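PDB 4Y9V: particle-associated lyase from Acinetobacter bacteriophage AP22, which probably cleaves the capsular polysaccharide of Acinetobacter baumannii as a phage tailspike lyase, binding the saccharide in a pocket on the spike. Local coordinates for residues S403-I409 / G435-Q441; T354-G358 / R382-L388; A472-D476 / S509-L513; P503-Y507 / T519-L523. All blocks are in the same frame, centred on the assembly; numbering follows the deposited sequence. Where two conformers were deposited one is given.

Interaction 1: residues S403-I409 / G435-Q441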
loop_
_atom_site.group_PDB
_atom_site.type_symbol
_atom_site.label_atom_id
_atom_site.label_comp_id
_atom_site.label_asym_id
_atom_site.label_seq_id
_atom_site.Cartn_x
_atom_site.Cartn_y
_atom_site.Cartn_z
ATOM N N SER A 403 -26.858 0.399 3.637
ATOM C CA SER A 403 -26.040 1.091 2.671
ATOM C C SER A 403 -24.730 0.327 2.415
ATOM O O SER A 403 -24.399 -0.636 3.084
ATOM C CB SER A 403 -25.740 2.487 3.178
ATOM O OG SER A 403 -26.879 3.334 3.111
ATOM N N LEU A 404 -23.989 0.798 1.410
ATOM C CA LEU A 404 -22.707 0.166 1.092
ATOM C C LEU A 404 -21.837 0.027 2.362
ATOM O O LEU A 404 -21.264 -1.039 2.623
ATOM C CB LEU A 404 -21.971 0.977 0.030
ATOM C CG LEU A 404 -20.682 0.303 -0.480
ATOM C CD1 LEU A 404 -21.003 -0.786 -1.446
ATOM C CD2 LEU A 404 -19.763 1.363 -1.125
ATOM N N VAL A 405 -21.737 1.131 3.077
ATOM C CA VAL A 405 -21.010 1.269 4.335
ATOM C C VAL A 405 -22.048 1.778 5.339
ATOM O O VAL A 405 -22.639 2.819 5.118
ATOM C CB VAL A 405 -19.872 2.293 4.182
ATOM C CG1 VAL A 405 -19.115 2.416 5.498
ATOM C CG2 VAL A 405 -18.954 1.942 3.016
ATOM N N HIS A 406 -22.275 1.002 6.418
ATOM C CA HIS A 406 -23.372 1.313 7.301
ATOM C C HIS A 406 -22.916 1.151 8.749
ATOM O O HIS A 406 -22.306 0.139 9.083
ATOM C CB HIS A 406 -24.577 0.388 7.014
ATOM C CG HIS A 406 -25.897 0.940 7.407
ATOM N ND1 HIS A 406 -26.840 1.231 6.452
ATOM C CD2 HIS A 406 -26.411 1.264 8.627
ATOM C CE1 HIS A 406 -27.880 1.707 7.093
ATOM N NE2 HIS A 406 -27.675 1.727 8.402
ATOM N N GLY A 407 -23.230 2.148 9.547
ATOM C CA GLY A 407 -22.937 2.086 10.972
ATOM C C GLY A 407 -24.172 2.346 11.795
ATOM O O GLY A 407 -25.005 3.182 11.437
ATOM N N ILE A 408 -24.263 1.636 12.915
ATOM C CA ILE A 408 -25.334 1.815 13.884
ATOM C C ILE A 408 -24.687 2.077 15.236
ATOM O O ILE A 408 -23.915 1.303 15.746
ATOM C CB ILE A 408 -26.225 0.565 13.997
ATOM C CG1 ILE A 408 -26.793 0.156 12.639
ATOM C CG2 ILE A 408 -27.276 0.797 15.065
ATOM C CD1 ILE A 408 -27.801 1.089 12.041
ATOM N N ILE A 409 -25.025 3.258 15.797
ATOM C CA ILE A 409 -24.481 3.676 17.085
ATOM C C ILE A 409 -25.488 3.326 18.155
ATOM O O ILE A 409 -26.536 3.976 18.297
ATOM C CB ILE A 409 -24.146 5.175 17.068
ATOM C CG1 ILE A 409 -23.088 5.468 15.998
ATOM C CG2 ILE A 409 -23.670 5.625 18.426
ATOM C CD1 ILE A 409 -22.867 6.948 15.733
ATOM N N GLY A 435 -27.888 3.937 -0.647
ATOM C CA GLY A 435 -26.950 4.834 -0.014
ATOM C C GLY A 435 -25.531 4.261 -0.039
ATOM O O GLY A 435 -25.336 3.059 0.005
ATOM N N ILE A 436 -24.550 5.187 -0.065
ATOM C CA ILE A 436 -23.140 4.784 0.040
ATOM C C ILE A 436 -22.696 4.720 1.480
ATOM O O ILE A 436 -22.318 3.645 1.950
ATOM C CB ILE A 436 -22.229 5.652 -0.868
ATOM C CG1 ILE A 436 -22.692 5.624 -2.331
ATOM C CG2 ILE A 436 -20.788 5.193 -0.730
ATOM C CD1 ILE A 436 -22.899 4.242 -2.918
ATOM N N VAL A 437 -22.717 5.847 2.209
ATOM C CA VAL A 437 -22.399 5.854 3.641
ATOM C C VAL A 437 -23.618 6.331 4.401
ATOM O O VAL A 437 -24.119 7.426 4.163
ATOM C CB VAL A 437 -21.199 6.773 3.978
ATOM C CG1 VAL A 437 -20.940 6.786 5.478
ATOM C CG2 VAL A 437 -19.942 6.348 3.232
ATOM N N THR A 438 -24.076 5.488 5.335
ATOM C CA THR A 438 -25.142 5.861 6.263
ATOM C C THR A 438 -24.696 5.513 7.692
ATOM O O THR A 438 -24.278 4.386 7.939
ATOM C CB THR A 438 -26.451 5.136 5.956
ATOM O OG1 THR A 438 -26.863 5.507 4.640
ATOM C CG2 THR A 438 -27.544 5.468 6.964
ATOM N N ILE A 439 -24.813 6.474 8.595
ATOM C CA ILE A 439 -24.629 6.254 10.032
ATOM C C ILE A 439 -25.981 6.613 10.690
ATOM O O ILE A 439 -26.476 7.724 10.476
ATOM C CB ILE A 439 -23.514 7.110 10.616
ATOM C CG1 ILE A 439 -22.161 6.920 9.878
ATOM C CG2 ILE A 439 -23.420 6.878 12.137
ATOM C CD1 ILE A 439 -21.556 5.531 10.081
ATOM N N ARG A 440 -26.526 5.695 11.494
ATOM C CA ARG A 440 -27.711 5.957 12.271
ATOM C C ARG A 440 -27.439 5.744 13.751
ATOM O O ARG A 440 -26.718 4.824 14.127
ATOM C CB ARG A 440 -28.888 5.061 11.889
ATOM C CG ARG A 440 -29.308 5.122 10.418
ATOM C CD ARG A 440 -29.858 6.443 9.974
ATOM N NE ARG A 440 -31.119 6.860 10.609
ATOM C CZ ARG A 440 -32.316 6.526 10.147
ATOM N NH1 ARG A 440 -32.485 5.678 9.162
ATOM N NH2 ARG A 440 -33.400 7.094 10.718
ATOM N N GLN A 441 -28.046 6.573 14.581
ATOM C CA GLN A 441 -28.169 6.285 16.012
ATOM C C GLN A 441 -29.307 5.312 16.215
ATOM O O GLN A 441 -30.405 5.499 15.685
ATOM C CB GLN A 441 -28.351 7.575 16.805
ATOM C CG GLN A 441 -28.527 7.341 18.295
ATOM C CD GLN A 441 -28.528 8.642 19.088
ATOM O OE1 GLN A 441 -27.979 9.652 18.636
ATOM N NE2 GLN A 441 -29.116 8.594 20.271
#

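Interaction 2: residues T354-G358 / R382-L388. With EDO (1,2-ethanediol), chain D.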
loop_
_atom_site.group_PDB
_atom_site.type_symbol
_atom_site.label_atom_id
_atom_site.label_comp_id
_atom_site.label_asym_id
_atom_site.label_seq_id
_atom_site.Cartn_x
_atom_site.Cartn_y
_atom_site.Cartn_z
ATOM N N THR A 354 -16.520 -6.503 8.707
ATOM C CA THR A 354 -16.816 -5.838 9.960
ATOM C C THR A 354 -15.638 -4.943 10.353
ATOM O O THR A 354 -14.474 -5.250 10.070
ATOM C CB THR A 354 -17.150 -6.849 11.071
ATOM O OG1 THR A 354 -16.043 -7.716 11.172
ATOM C CG2 THR A 354 -18.443 -7.601 10.805
ATOM N N PHE A 355 -15.942 -3.810 10.988
ATOM C CA PHE A 355 -14.952 -2.706 11.046
ATOM C C PHE A 355 -14.381 -2.389 12.414
ATOM O O PHE A 355 -13.598 -1.453 12.534
ATOM C CB PHE A 355 -15.535 -1.438 10.406
ATOM C CG PHE A 355 -14.646 -0.710 9.447
ATOM C CD1 PHE A 355 -15.230 0.148 8.513
ATOM C CD2 PHE A 355 -13.251 -0.804 9.458
ATOM C CE1 PHE A 355 -14.449 0.884 7.627
ATOM C CE2 PHE A 355 -12.486 -0.091 8.572
ATOM C CZ PHE A 355 -13.068 0.765 7.658
ATOM N N GLY A 356 -14.752 -3.152 13.445
ATOM C CA GLY A 356 -14.118 -3.002 14.730
ATOM C C GLY A 356 -14.409 -1.683 15.426
ATOM O O GLY A 356 -15.396 -1.006 15.202
ATOM N N ALA A 357 -13.505 -1.343 16.368
ATOM C CA ALA A 357 -13.720 -0.229 17.266
ATOM C C ALA A 357 -13.480 1.140 16.621
ATOM O O ALA A 357 -14.171 2.107 16.963
ATOM C CB ALA A 357 -12.788 -0.349 18.466
ATOM N N GLY A 358 -12.486 1.214 15.730
ATOM C CA GLY A 358 -12.059 2.454 15.105
ATOM C C GLY A 358 -10.552 2.480 14.913
ATOM O O GLY A 358 -9.807 1.619 15.373
ATOM N N ARG A 382 -16.452 2.437 18.639
ATOM C CA ARG A 382 -15.933 3.155 19.805
ATOM C C ARG A 382 -15.540 4.575 19.476
ATOM O O ARG A 382 -15.771 5.502 20.279
ATOM C CB ARG A 382 -14.760 2.363 20.385
ATOM C CG ARG A 382 -14.134 2.981 21.612
ATOM C CD ARG A 382 -13.032 2.059 22.132
ATOM N NE ARG A 382 -12.333 2.568 23.289
ATOM C CZ ARG A 382 -11.292 3.302 23.260
ATOM N NH1 ARG A 382 -10.817 3.796 22.101
ATOM N NH2 ARG A 382 -10.714 3.660 24.375
ATOM N N GLY A 383 -14.933 4.793 18.311
ATOM C CA GLY A 383 -14.524 6.108 17.900
ATOM C C GLY A 383 -13.224 6.032 17.113
ATOM O O GLY A 383 -12.558 4.998 17.094
ATOM N N GLY A 384 -12.870 7.127 16.492
ATOM C CA GLY A 384 -11.721 7.192 15.619
ATOM C C GLY A 384 -12.121 7.066 14.160
ATOM O O GLY A 384 -13.282 7.252 13.799
ATOM N N GLU A 385 -11.116 6.769 13.321
ATOM C CA GLU A 385 -11.302 6.757 11.880
ATOM C C GLU A 385 -11.601 5.350 11.369
ATOM O O GLU A 385 -11.028 4.358 11.811
ATOM C CB GLU A 385 -10.057 7.251 11.128
ATOM C CG GLU A 385 -9.765 8.706 11.342
ATOM C CD GLU A 385 -8.717 9.369 10.471
ATOM O OE1 GLU A 385 -7.805 8.690 10.012
ATOM O OE2 GLU A 385 -8.889 10.589 10.210
ATOM N N PHE A 386 -12.487 5.305 10.401
ATOM C CA PHE A 386 -12.837 4.085 9.673
ATOM C C PHE A 386 -12.482 4.366 8.202
ATOM O O PHE A 386 -13.232 5.073 7.521
ATOM C CB PHE A 386 -14.282 3.743 9.866
ATOM C CG PHE A 386 -14.614 3.373 11.288
ATOM C CD1 PHE A 386 -14.979 4.344 12.235
ATOM C CD2 PHE A 386 -14.580 2.054 11.707
ATOM C CE1 PHE A 386 -15.291 3.965 13.511
ATOM C CE2 PHE A 386 -14.898 1.672 12.994
ATOM C CZ PHE A 386 -15.267 2.626 13.904
ATOM N N LYS A 387 -11.328 3.893 7.777
ATOM C CA LYS A 387 -10.755 4.269 6.486
ATOM C C LYS A 387 -11.030 3.185 5.447
ATOM O O LYS A 387 -10.724 2.006 5.664
ATOM C CB LYS A 387 -9.241 4.459 6.602
ATOM C CG LYS A 387 -8.804 5.586 7.502
ATOM C CD LYS A 387 -7.315 5.684 7.749
ATOM C CE LYS A 387 -6.571 6.130 6.579
ATOM N NZ LYS A 387 -5.167 6.617 6.673
ATOM N N LEU A 388 -11.588 3.595 4.318
ATOM C CA LEU A 388 -11.901 2.708 3.205
ATOM C C LEU A 388 -11.197 3.279 1.970
ATOM O O LEU A 388 -11.716 4.175 1.316
ATOM C CB LEU A 388 -13.397 2.629 3.005
ATOM C CG LEU A 388 -14.163 1.907 4.115
ATOM C CD1 LEU A 388 -15.644 2.081 3.941
ATOM C CD2 LEU A 388 -13.791 0.417 4.151
HETATM C C1 EDO D . -10.800 2.894 18.715
HETATM O O1 EDO D . -11.800 3.527 19.399
HETATM C C2 EDO D . -9.631 3.775 18.416
HETATM O O2 EDO D . -8.908 4.051 19.601
#

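Interaction 3: residues A472-D476 / S509-L513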
loop_
_atom_site.group_PDB
_atom_site.type_symbol
_atom_site.label_atom_id
_atom_site.label_comp_id
_atom_site.label_asym_id
_atom_site.label_seq_id
_atom_site.Cartn_x
_atom_site.Cartn_y
_atom_site.Cartn_z
ATOM N N ALA A 472 -23.794 10.450 1.333
ATOM C CA ALA A 472 -23.617 10.476 2.779
ATOM C C ALA A 472 -24.910 10.872 3.491
ATOM O O ALA A 472 -25.576 11.822 3.083
ATOM C CB ALA A 472 -22.525 11.477 3.174
ATOM N N TRP A 473 -25.188 10.175 4.599
ATOM C CA TRP A 473 -26.308 10.543 5.475
ATOM C C TRP A 473 -25.968 10.101 6.893
ATOM O O TRP A 473 -25.436 9.007 7.085
ATOM C CB TRP A 473 -27.597 9.886 5.024
ATOM C CG TRP A 473 -28.816 10.364 5.753
ATOM C CD1 TRP A 473 -29.136 11.641 6.125
ATOM C CD2 TRP A 473 -29.928 9.546 6.160
ATOM N NE1 TRP A 473 -30.360 11.673 6.740
ATOM C CE2 TRP A 473 -30.875 10.408 6.781
ATOM C CE3 TRP A 473 -30.218 8.177 6.077
ATOM C CZ2 TRP A 473 -32.087 9.926 7.286
ATOM C CZ3 TRP A 473 -31.407 7.703 6.578
ATOM C CH2 TRP A 473 -32.326 8.580 7.197
ATOM N N VAL A 474 -26.277 10.954 7.871
ATOM C CA VAL A 474 -26.109 10.681 9.302
ATOM C C VAL A 474 -27.383 11.171 9.980
ATOM O O VAL A 474 -27.747 12.325 9.797
ATOM C CB VAL A 474 -24.878 11.412 9.864
ATOM C CG1 VAL A 474 -24.762 11.163 11.365
ATOM C CG2 VAL A 474 -23.606 11.016 9.139
ATOM N N GLU A 475 -28.051 10.321 10.787
ATOM C CA GLU A 475 -29.296 10.751 11.395
ATOM C C GLU A 475 -29.671 9.828 12.568
ATOM O O GLU A 475 -29.314 8.642 12.599
ATOM C CB GLU A 475 -30.413 10.787 10.340
ATOM C CG GLU A 475 -31.724 11.481 10.805
ATOM C CD GLU A 475 -31.463 12.827 11.396
ATOM O OE1 GLU A 475 -31.382 13.816 10.629
ATOM O OE2 GLU A 475 -31.282 12.917 12.637
ATOM N N ASP A 476 -30.458 10.388 13.478
ATOM C CA ASP A 476 -31.028 9.600 14.569
ATOM C C ASP A 476 -31.983 8.536 14.005
ATOM O O ASP A 476 -32.473 8.647 12.885
ATOM C CB ASP A 476 -31.737 10.521 15.562
ATOM C CG ASP A 476 -32.017 9.886 16.920
ATOM O OD1 ASP A 476 -31.448 8.794 17.227
ATOM O OD2 ASP A 476 -32.830 10.481 17.685
ATOM N N SER A 509 -31.576 16.276 6.330
ATOM C CA SER A 509 -32.511 16.016 7.427
ATOM C C SER A 509 -31.968 16.759 8.632
ATOM O O SER A 509 -30.930 17.403 8.587
ATOM C CB SER A 509 -32.689 14.500 7.658
ATOM O OG SER A 509 -31.464 13.898 8.017
ATOM N N GLN A 510 -32.679 16.635 9.766
ATOM C CA GLN A 510 -32.345 17.455 10.934
ATOM C C GLN A 510 -30.851 17.448 11.249
ATOM O O GLN A 510 -30.258 18.518 11.470
ATOM C CB GLN A 510 -33.150 16.989 12.139
ATOM C CG GLN A 510 -32.804 17.746 13.403
ATOM C CD GLN A 510 -33.779 17.510 14.531
ATOM O OE1 GLN A 510 -34.980 17.531 14.319
ATOM N NE2 GLN A 510 -33.275 17.299 15.749
ATOM N N SER A 511 -30.250 16.266 11.368
ATOM C CA SER A 511 -28.859 16.267 11.828
ATOM C C SER A 511 -27.905 16.833 10.793
ATOM O O SER A 511 -26.949 17.535 11.169
ATOM C CB SER A 511 -28.415 14.845 12.227
ATOM O OG SER A 511 -29.150 14.396 13.368
ATOM N N THR A 512 -28.093 16.547 9.508
ATOM C CA THR A 512 -27.177 17.057 8.504
ATOM C C THR A 512 -27.377 18.561 8.231
ATOM O O THR A 512 -26.474 19.175 7.632
ATOM C CB THR A 512 -27.236 16.265 7.194
ATOM O OG1 THR A 512 -28.575 16.342 6.703
ATOM C CG2 THR A 512 -26.797 14.826 7.372
ATOM N N LEU A 513 -28.499 19.138 8.668
ATOM C CA LEU A 513 -28.796 20.549 8.470
ATOM C C LEU A 513 -28.628 21.361 9.746
ATOM O O LEU A 513 -28.910 22.584 9.750
ATOM C CB LEU A 513 -30.210 20.688 7.920
ATOM C CG LEU A 513 -30.452 20.097 6.529
ATOM C CD1 LEU A 513 -31.909 20.143 6.176
ATOM C CD2 LEU A 513 -29.582 20.807 5.525
#

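Interaction 4: residues P503-Y507 / T519-L523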
loop_
_atom_site.group_PDB
_atom_site.type_symbol
_atom_site.label_atom_id
_atom_site.label_comp_id
_atom_site.label_asym_id
_atom_site.label_seq_id
_atom_site.Cartn_x
_atom_site.Cartn_y
_atom_site.Cartn_z
ATOM N N PRO A 503 -28.070 11.523 -7.321
ATOM C CA PRO A 503 -28.027 11.397 -5.865
ATOM C C PRO A 503 -27.905 12.723 -5.189
ATOM O O PRO A 503 -27.373 13.705 -5.721
ATOM C CB PRO A 503 -26.730 10.629 -5.662
ATOM C CG PRO A 503 -25.811 11.166 -6.757
ATOM C CD PRO A 503 -26.776 11.341 -7.942
ATOM N N TYR A 504 -28.300 12.747 -3.886
ATOM C CA TYR A 504 -27.811 13.751 -2.981
ATOM C C TYR A 504 -26.339 13.463 -2.647
ATOM O O TYR A 504 -25.974 12.338 -2.312
ATOM C CB TYR A 504 -28.601 13.742 -1.670
ATOM C CG TYR A 504 -29.992 14.292 -1.795
ATOM C CD1 TYR A 504 -30.204 15.676 -1.695
ATOM C CD2 TYR A 504 -31.074 13.482 -2.062
ATOM C CE1 TYR A 504 -31.453 16.202 -1.832
ATOM C CE2 TYR A 504 -32.359 14.009 -2.180
ATOM C CZ TYR A 504 -32.508 15.397 -2.057
ATOM O OH TYR A 504 -33.797 15.887 -2.186
ATOM N N LEU A 505 -25.528 14.514 -2.644
ATOM C CA LEU A 505 -24.172 14.414 -2.082
ATOM C C LEU A 505 -24.274 14.120 -0.591
ATOM O O LEU A 505 -23.637 13.228 -0.053
ATOM C CB LEU A 505 -23.410 15.680 -2.408
ATOM C CG LEU A 505 -23.159 15.899 -3.912
ATOM C CD1 LEU A 505 -22.795 17.334 -4.204
ATOM C CD2 LEU A 505 -22.060 14.973 -4.418
ATOM N N ILE A 506 -25.113 14.932 0.087
ATOM C CA ILE A 506 -25.417 14.797 1.512
ATOM C C ILE A 506 -26.931 14.858 1.623
ATOM O O ILE A 506 -27.541 15.821 1.142
ATOM C CB ILE A 506 -24.740 15.904 2.355
ATOM C CG1 ILE A 506 -23.233 15.901 2.138
ATOM C CG2 ILE A 506 -25.137 15.741 3.807
ATOM C CD1 ILE A 506 -22.521 17.011 2.886
ATOM N N TYR A 507 -27.546 13.832 2.189
ATOM C CA TYR A 507 -28.996 13.793 2.286
ATOM C C TYR A 507 -29.455 14.767 3.375
ATOM O O TYR A 507 -28.938 14.719 4.495
ATOM C CB TYR A 507 -29.478 12.361 2.576
ATOM C CG TYR A 507 -30.961 12.277 2.389
ATOM C CD1 TYR A 507 -31.470 12.001 1.133
ATOM C CD2 TYR A 507 -31.864 12.575 3.411
ATOM C CE1 TYR A 507 -32.824 11.939 0.891
ATOM C CE2 TYR A 507 -33.214 12.579 3.168
ATOM C CZ TYR A 507 -33.688 12.276 1.919
ATOM O OH TYR A 507 -35.074 12.234 1.712
ATOM N N THR A 519 -19.887 21.545 5.860
ATOM C CA THR A 519 -19.761 20.619 4.750
ATOM C C THR A 519 -18.909 21.184 3.646
ATOM O O THR A 519 -18.768 22.379 3.470
ATOM C CB THR A 519 -21.136 20.200 4.197
ATOM O OG1 THR A 519 -21.713 21.240 3.444
ATOM C CG2 THR A 519 -22.050 19.678 5.285
ATOM N N ARG A 520 -18.352 20.254 2.836
ATOM C CA ARG A 520 -17.861 20.557 1.507
ATOM C C ARG A 520 -18.614 19.644 0.573
ATOM O O ARG A 520 -18.661 18.432 0.793
ATOM C CB ARG A 520 -16.365 20.349 1.358
ATOM C CG ARG A 520 -15.475 21.226 2.160
ATOM C CD ARG A 520 -14.014 20.900 1.984
ATOM N NE ARG A 520 -13.186 21.776 2.774
ATOM C CZ ARG A 520 -11.859 21.693 2.914
ATOM N NH1 ARG A 520 -11.234 20.778 2.284
ATOM N NH2 ARG A 520 -11.222 22.511 3.723
ATOM N N GLN A 521 -19.257 20.215 -0.447
ATOM C CA GLN A 521 -20.056 19.462 -1.390
ATOM C C GLN A 521 -19.593 19.815 -2.795
ATOM O O GLN A 521 -19.458 20.987 -3.146
ATOM C CB GLN A 521 -21.559 19.744 -1.189
ATOM C CG GLN A 521 -21.992 19.433 0.241
ATOM C CD GLN A 521 -23.471 19.597 0.511
ATOM O OE1 GLN A 521 -24.318 19.121 -0.255
ATOM N NE2 GLN A 521 -23.787 20.243 1.615
ATOM N N MET A 522 -19.351 18.763 -3.576
ATOM C CA MET A 522 -18.687 18.818 -4.876
ATOM C C MET A 522 -19.238 19.924 -5.763
ATOM O O MET A 522 -20.446 20.058 -5.949
ATOM C CB MET A 522 -18.841 17.457 -5.586
ATOM C CG MET A 522 -18.013 17.382 -6.863
ATOM S SD MET A 522 -17.880 15.714 -7.543
ATOM C CE MET A 522 -19.580 15.426 -8.054
ATOM N N LEU A 523 -18.309 20.661 -6.357
ATOM C CA LEU A 523 -18.675 21.694 -7.317
ATOM C C LEU A 523 -19.230 21.061 -8.582
ATOM O O LEU A 523 -18.888 19.960 -8.993
ATOM C CB LEU A 523 -17.520 22.666 -7.627
ATOM C CG LEU A 523 -17.205 23.843 -6.624
ATOM C CD1 LEU A 523 -17.992 25.166 -6.724
ATOM C CD2 LEU A 523 -17.246 23.357 -5.158
#

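Interaction 1: residues S403-I409 / G435-Q441
The two segments run parallel in unbroken register from Ser403 opposite Gly435 to Ile409 opposite Gln441; the axes of strands 405-409 and 438-441 approach to 4.7 Å at 14°. Hydrogen bonds alternate along the ladder: Val405 N to Ile436 O (2.8 Å), Thr438 N to Val405 O (3.0 Å), Gly407 N to Thr438 O (2.9 Å), Arg440 N to Gly407 O (2.9 Å) and Ile409 N to Arg440 O (2.8 Å). Such pairing of successive coils defines the parallel beta-helix of pectin lyase-like proteins, where like residues stack inside. Val405 CB lies 4.2 Å from Val437 CG2 in such a stack, whereas Ile409 CD1 reaches diagonally to Ile439 CG2 (3.6 Å), two positions off its partner; a CB on Gly407 would collide with Ile439 CD1. On the other face, Thr438 CB lies over the His406 ring, 4.1 Å from its centroid (CH-pi), and Ser403 OG and Thr438 OG1 share a 2.7 Å hydrogen bond. Arg440 bends away to bond the carbonyls of Glu475 and Asp476.

Interaction 2: residues T354-G358 / R382-L388
Arg382 opens the contact with its backbone: its N donates to Ala357 O over 2.8 Å, and the next amide, Gly383 N, reaches the same oxygen at 3.1 Å, so a single carbonyl holds two successive NH groups. The Arg382 side chain leads away toward Tyr162, though NH1 donates to O1 of a bound 1,2-ethanediol (2.9 Å), probably picked up from the crystallisation liquor, which in turn donates to Gly383 O (2.8 Å). Gly383 O also receives a CA-H...O contact from Gly358 CA at 3.3 Å, an approach so tight that a CB on Gly358 would overlap that oxygen. Further on, Phe386 fills the space inside the bend of residues 355-358. Gly358 CA lies over one face of its ring, 3.9 Å from the centroid, and the ring's edge is turned to the face of Phe355 in a T-shaped pair, centroids 5.2 Å apart and planes at 72°. Lys387 contributes its carbonyl, whose O is 3.3 Å from Phe355 CZ, while its amine bonds Asn390 of the second subunit. Leu388 completes the cluster, CD2 lying 3.6 Å from Phe355 CE1. Aromatic and aliphatic side chains from a connecting loop and a strand thus meet in the interior of the coil, an arrangement in keeping with the hydrophobic core of a pectin lyase-like parallel beta-helix.

Interaction 3: residues A472-D476 / S509-L513
A carboxylate gathers this contact together. Glu475 OE1 accepts from Ser509 OG at 2.6 Å and from Ser511 N at 2.8 Å, while Glu475 OE2 takes the hydroxyl of Ser511 (OG, 2.7 Å) and the amide of its own neighbour Asp476 (N, 2.8 Å). Ser509 OG is also an acceptor, receiving the indole Trp473 NE1 at 2.8 Å with a nearly straight 170° geometry, so a chain of hydrogen bonds runs from Trp473 through Ser509 to Glu475. Around this hub the loop is braced from within: Ser509 N donates to Thr512 OG1 (3.0 Å) and Leu513 N to Ser509 O (3.0 Å), folding 509-513 into a compact turn, and the Thr512 hydroxyl continues to the carbonyl of Tyr507. Packing lies at the periphery. Thr512 CG2 approaches Trp473 CD1 to 4.1 Å, and Val474 O is covered by Ser511 CB and Thr512 CG2, each at 3.6 Å, with no polar partner in the model. The contact thus ties strand 470-476, the last of a parallel sheet in the pectin lyase-like beta-helix, to the chain that leads toward strand 518-531. Both oxygens of Glu475 accept two hydrogen bonds each, which is consistent with an ionised carboxylate; its donors are neutral, so the charge is met by dipoles and not by a salt bridge between the segments.

Interaction 4: residues P503-Y507 / T519-L523
Ile506 lays the tip of its side chain on two residues of the neighbouring strand: its CD1 rests against the Thr519 methyl (CG2, 3.6 Å) and the Gln521 methylene (CG, 3.6 Å), both on the same side of the strand. Leu505, at the corner where the chain turns, extends the contact along the strand, with CD1 3.8 Å from Met522 N, 4.1 Å from Gln521 CB and 4.2 Å from Met522 CB. The corner allows both consecutive residues to point their CA-to-CB bonds toward the strand, something a straight extended chain would not do. Both also pack on strand 486-496, which places the contact in the interior at the C-terminal end of the pectin lyase-like beta-helix. The backbones remain apart, the nearest CA atoms being those of Leu505 and Gln521 at 6.6 Å, and no hydrogen bond joins the segments. Polar ends are occupied instead within the strand and beyond it: Gln521 NE2 donates to Thr519 OG1 at 2.9 Å. Arg520, directed away from this contact, bonds the carbonyl of Val494 in the second subunit, so the strand also faces the trimer interface. With 254 Å² buried in all, adhesion here rests on dispersion and the exclusion of water, the threonine and glutamine offering their methyl and methylene groups to the aliphatic tips while the Gln521 amide bonds Thr519 OG1 and Ser551.

The contacts follow one another along the spike, a worked example of how a beta-helix builds by repetition. Interaction 2 meets interaction 1 in the interior, Val405 CG2 lying 3.4 Å from Leu388 CD1, with centres 12 Å apart. Interaction 1 passes its sheet on to interaction 3, its centre 11 Å away, where Val437 O lies 3.0 Å from Trp473 N and Arg440 NH2 is 2.8 Å from Asp476 O. Interactions 3 and 4 alternate along the chain and touch between Thr512 OG1 and Tyr507 O (2.8 Å). Interaction 2 lies nearest the saccharide, the residue Gly356 lying about 10 Å from a bound 2-acetamido-2-deoxy-mannuronic acid unit, yet none of the segments contributes to the glycan pocket.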